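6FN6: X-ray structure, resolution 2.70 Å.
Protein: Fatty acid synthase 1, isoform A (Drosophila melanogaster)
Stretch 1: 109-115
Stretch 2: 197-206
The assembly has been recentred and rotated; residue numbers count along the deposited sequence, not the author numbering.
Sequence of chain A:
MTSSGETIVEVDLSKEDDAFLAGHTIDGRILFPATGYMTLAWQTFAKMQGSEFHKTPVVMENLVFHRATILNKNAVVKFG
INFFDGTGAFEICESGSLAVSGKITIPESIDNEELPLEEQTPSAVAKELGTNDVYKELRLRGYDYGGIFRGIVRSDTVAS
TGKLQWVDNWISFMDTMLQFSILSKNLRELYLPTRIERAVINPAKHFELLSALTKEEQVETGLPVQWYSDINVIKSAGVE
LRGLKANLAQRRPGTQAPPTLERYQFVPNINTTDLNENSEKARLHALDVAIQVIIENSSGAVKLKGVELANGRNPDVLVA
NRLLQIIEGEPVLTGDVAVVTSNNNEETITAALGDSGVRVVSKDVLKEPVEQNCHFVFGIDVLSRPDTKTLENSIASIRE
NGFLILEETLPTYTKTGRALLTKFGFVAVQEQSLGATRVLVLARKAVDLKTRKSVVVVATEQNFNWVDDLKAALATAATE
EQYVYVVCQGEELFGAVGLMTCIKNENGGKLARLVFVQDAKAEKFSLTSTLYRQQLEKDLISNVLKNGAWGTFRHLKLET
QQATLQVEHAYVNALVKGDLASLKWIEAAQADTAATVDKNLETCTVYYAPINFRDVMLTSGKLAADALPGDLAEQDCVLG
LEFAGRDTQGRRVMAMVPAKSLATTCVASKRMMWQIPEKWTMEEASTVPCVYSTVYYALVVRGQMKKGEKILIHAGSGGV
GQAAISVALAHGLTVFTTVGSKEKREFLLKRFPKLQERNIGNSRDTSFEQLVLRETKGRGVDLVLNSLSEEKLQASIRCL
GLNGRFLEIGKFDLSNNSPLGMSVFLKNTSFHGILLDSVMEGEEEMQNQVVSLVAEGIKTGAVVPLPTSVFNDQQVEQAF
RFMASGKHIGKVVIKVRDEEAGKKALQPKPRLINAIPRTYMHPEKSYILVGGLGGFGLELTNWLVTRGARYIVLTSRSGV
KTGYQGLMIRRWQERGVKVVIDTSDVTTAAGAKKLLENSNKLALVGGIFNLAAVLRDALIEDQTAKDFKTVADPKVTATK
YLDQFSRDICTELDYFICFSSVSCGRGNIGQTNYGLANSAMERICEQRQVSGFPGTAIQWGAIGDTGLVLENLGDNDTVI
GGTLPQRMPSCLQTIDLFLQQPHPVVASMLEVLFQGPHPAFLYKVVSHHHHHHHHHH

Stretch 1 (109-115) SIDNEEL
Stretch 2 (197-206) ERAVINPAKH

The contact between residues 109-115 and 197-206 of this fatty acid synthase is a small side-chain-mediated packing, in which a compact turn is held against a strand and the start of the following helix by a short apolar patch and two salt bridges. It illustrates a general principle: segments far apart in sequence can be joined without any backbone pairing, here through charged side chains that find partners beside a small nonpolar patch.

The first stretch takes helical phi/psi values from Ile-110 (-62/-31) to Glu-113 (-84/-12), then extends at Glu-114 (-92/163) and Leu-115. The second runs as a strand through Ile-201, passes Asn-202 (-124/87), and enters a helix at Pro-203. The register runs in opposite order: as the first stretch advances from Ile-110 to Glu-114, its nearest CA moves back from Asn-202 to Val-200, with the CA of Ile-110 6.5 Å from the CA of Asn-202 and the CA of Glu-114 6.8 Å from the CA of Val-200. Together the two stretches bury 388 Å².

At the apolar centre, Ile-110 (chi1 t, chi2 p) and Val-200 (chi1 t) both point toward the opposing stretch, and Ile-110 CD1 meets Val-200 CG1 at 3.7 Å. The same methyl, Ile-110 CD1, rests 3.4 Å from the carbonyl Ile-201 O, while the Ile-201 side chain points away, as strand alternation predicts. Val-200 also receives the aliphatic part of Glu-114, with Glu-114 CG 3.9 Å from Val-200 CG1.

Glu-113, with chi1 and chi2 both m, directs its carboxylate to the edge of the Arg-198 guanidinium, near its plane. Arg-198 NH2 donates to Glu-113 OE1 at 3.1 Å and 160°, a nearly straight hydrogen bond within a salt bridge. Arg-198 reaches out with chi1, chi2 and chi3 all t.

Glu-114 illustrates how a single carboxylate can serve two donors. Its CA-to-CB bond points sideways, but with chi1 m and chi2 t its end comes nearer the second stretch. Asn-202 ND2 donates to Glu-114 OE1 at 3.1 Å and 159°; Lys-205 NZ approaches Glu-114 OE1 at 3.3 Å and Glu-114 OE2 at 3.5 Å, both weak hydrogen bonds within a salt bridge.

Asn-202 (chi1 t, chi2 -21°) uses its amide in two directions. While ND2 binds the glutamate, Asn-202 OD1 caps the helix, accepting from Lys-205 N at 3.2 Å and 165°; its backbone Asn-202 O accepts from His-206 N at 3.0 Å. The side chain that caps the helix also ties its start to the turn.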

# COMPACT_ATOMS: atom_id res chain seq x y z
N SER A 109 27.56 -9.90 0.22
CA SER A 109 28.77 -9.14 0.50
C SER A 109 28.46 -7.91 1.35
O SER A 109 27.85 -6.96 0.87
CB SER A 109 29.45 -8.71 -0.80
OG SER A 109 30.55 -7.86 -0.55
N ILE A 110 28.87 -7.95 2.62
CA ILE A 110 28.55 -6.87 3.55
C ILE A 110 29.17 -5.56 3.07
O ILE A 110 28.61 -4.48 3.31
CB ILE A 110 29.02 -7.21 4.98
CG1 ILE A 110 28.58 -6.13 5.98
CG2 ILE A 110 30.53 -7.39 5.03
CD1 ILE A 110 27.08 -5.97 6.11
N ASP A 111 30.31 -5.64 2.40
CA ASP A 111 30.99 -4.46 1.89
C ASP A 111 30.17 -3.78 0.79
O ASP A 111 30.16 -2.56 0.67
CB ASP A 111 32.38 -4.81 1.36
CG ASP A 111 33.35 -5.20 2.46
OD1 ASP A 111 33.25 -4.63 3.57
OD2 ASP A 111 34.21 -6.07 2.22
N ASN A 112 29.47 -4.59 -0.00
CA ASN A 112 28.69 -4.07 -1.12
C ASN A 112 27.39 -3.41 -0.66
O ASN A 112 26.80 -2.63 -1.39
CB ASN A 112 28.37 -5.21 -2.10
CG ASN A 112 29.43 -5.38 -3.17
OD1 ASN A 112 30.53 -5.86 -2.89
ND2 ASN A 112 29.09 -5.01 -4.40
N GLU A 113 26.96 -3.73 0.56
CA GLU A 113 25.71 -3.19 1.08
C GLU A 113 25.88 -1.80 1.70
O GLU A 113 24.89 -1.11 1.96
CB GLU A 113 25.13 -4.14 2.13
CG GLU A 113 24.74 -5.51 1.58
CD GLU A 113 23.53 -5.46 0.67
OE1 GLU A 113 22.47 -4.98 1.12
OE2 GLU A 113 23.63 -5.92 -0.49
N GLU A 114 27.12 -1.38 1.91
CA GLU A 114 27.40 -0.09 2.54
C GLU A 114 27.55 1.03 1.51
O GLU A 114 27.76 0.76 0.32
CB GLU A 114 28.67 -0.17 3.39
CG GLU A 114 28.67 -1.34 4.36
CD GLU A 114 29.61 -1.12 5.53
OE1 GLU A 114 30.75 -1.62 5.48
OE2 GLU A 114 29.19 -0.47 6.51
N LEU A 115 27.45 2.27 1.96
CA LEU A 115 27.61 3.43 1.08
C LEU A 115 29.03 3.97 1.18
O LEU A 115 29.59 4.06 2.27
CB LEU A 115 26.60 4.53 1.44
CG LEU A 115 25.12 4.26 1.18
CD1 LEU A 115 24.28 5.38 1.77
CD2 LEU A 115 24.84 4.13 -0.31
N GLU A 197 14.64 2.78 7.93
CA GLU A 197 14.51 2.13 6.64
C GLU A 197 15.55 1.03 6.46
O GLU A 197 15.22 -0.08 6.04
CB GLU A 197 14.63 3.16 5.51
CG GLU A 197 14.49 2.57 4.11
CD GLU A 197 15.79 2.56 3.34
OE1 GLU A 197 16.45 3.62 3.26
OE2 GLU A 197 16.16 1.49 2.80
N ARG A 198 16.80 1.34 6.79
CA ARG A 198 17.87 0.37 6.62
C ARG A 198 18.95 0.53 7.68
O ARG A 198 19.36 1.64 8.02
CB ARG A 198 18.48 0.52 5.22
CG ARG A 198 19.32 -0.67 4.77
CD ARG A 198 19.96 -0.39 3.42
NE ARG A 198 20.26 -1.62 2.69
CZ ARG A 198 19.41 -2.25 1.88
NH1 ARG A 198 18.18 -1.77 1.69
NH2 ARG A 198 19.78 -3.36 1.26
N ALA A 199 19.41 -0.60 8.21
CA ALA A 199 20.49 -0.62 9.19
C ALA A 199 21.51 -1.68 8.81
O ALA A 199 21.27 -2.88 8.97
CB ALA A 199 19.93 -0.89 10.58
N VAL A 200 22.66 -1.23 8.31
CA VAL A 200 23.73 -2.14 7.91
C VAL A 200 24.73 -2.29 9.05
O VAL A 200 25.28 -1.31 9.54
CB VAL A 200 24.43 -1.65 6.64
CG1 VAL A 200 25.44 -2.68 6.16
CG2 VAL A 200 23.42 -1.35 5.55
N ILE A 201 24.94 -3.53 9.48
CA ILE A 201 25.87 -3.82 10.57
C ILE A 201 27.01 -4.69 10.04
O ILE A 201 26.78 -5.78 9.51
CB ILE A 201 25.15 -4.49 11.75
CG1 ILE A 201 23.95 -3.65 12.19
CG2 ILE A 201 26.12 -4.69 12.92
CD1 ILE A 201 23.07 -4.30 13.23
N ASN A 202 28.23 -4.20 10.21
CA ASN A 202 29.43 -4.87 9.72
C ASN A 202 30.41 -5.10 10.87
O ASN A 202 31.29 -4.27 11.11
CB ASN A 202 30.09 -4.04 8.62
CG ASN A 202 31.19 -4.78 7.90
OD1 ASN A 202 31.75 -5.75 8.42
ND2 ASN A 202 31.52 -4.32 6.70
N PRO A 203 30.26 -6.22 11.59
CA PRO A 203 31.08 -6.45 12.79
C PRO A 203 32.58 -6.55 12.50
O PRO A 203 33.39 -6.01 13.26
CB PRO A 203 30.56 -7.80 13.32
CG PRO A 203 29.27 -8.04 12.62
CD PRO A 203 29.37 -7.35 11.31
N ALA A 204 32.94 -7.23 11.41
CA ALA A 204 34.34 -7.41 11.05
C ALA A 204 35.02 -6.06 10.88
O ALA A 204 36.11 -5.82 11.40
CB ALA A 204 34.46 -8.23 9.79
N LYS A 205 34.37 -5.17 10.14
CA LYS A 205 34.88 -3.84 9.87
C LYS A 205 34.96 -3.02 11.16
O LYS A 205 35.87 -2.21 11.35
CB LYS A 205 33.98 -3.13 8.85
CG LYS A 205 34.47 -1.77 8.40
CD LYS A 205 33.28 -0.86 8.11
CE LYS A 205 33.58 0.14 7.01
NZ LYS A 205 32.37 0.96 6.70
N HIS A 206 33.99 -3.23 12.04
CA HIS A 206 33.90 -2.49 13.29
C HIS A 206 35.12 -2.74 14.18
O HIS A 206 35.73 -1.80 14.69
CB HIS A 206 32.62 -2.88 14.04
CG HIS A 206 32.23 -1.92 15.12
ND1 HIS A 206 31.64 -0.70 14.85
CD2 HIS A 206 32.34 -2.00 16.47
CE1 HIS A 206 31.41 -0.07 15.99
NE2 HIS A 206 31.82 -0.84 16.99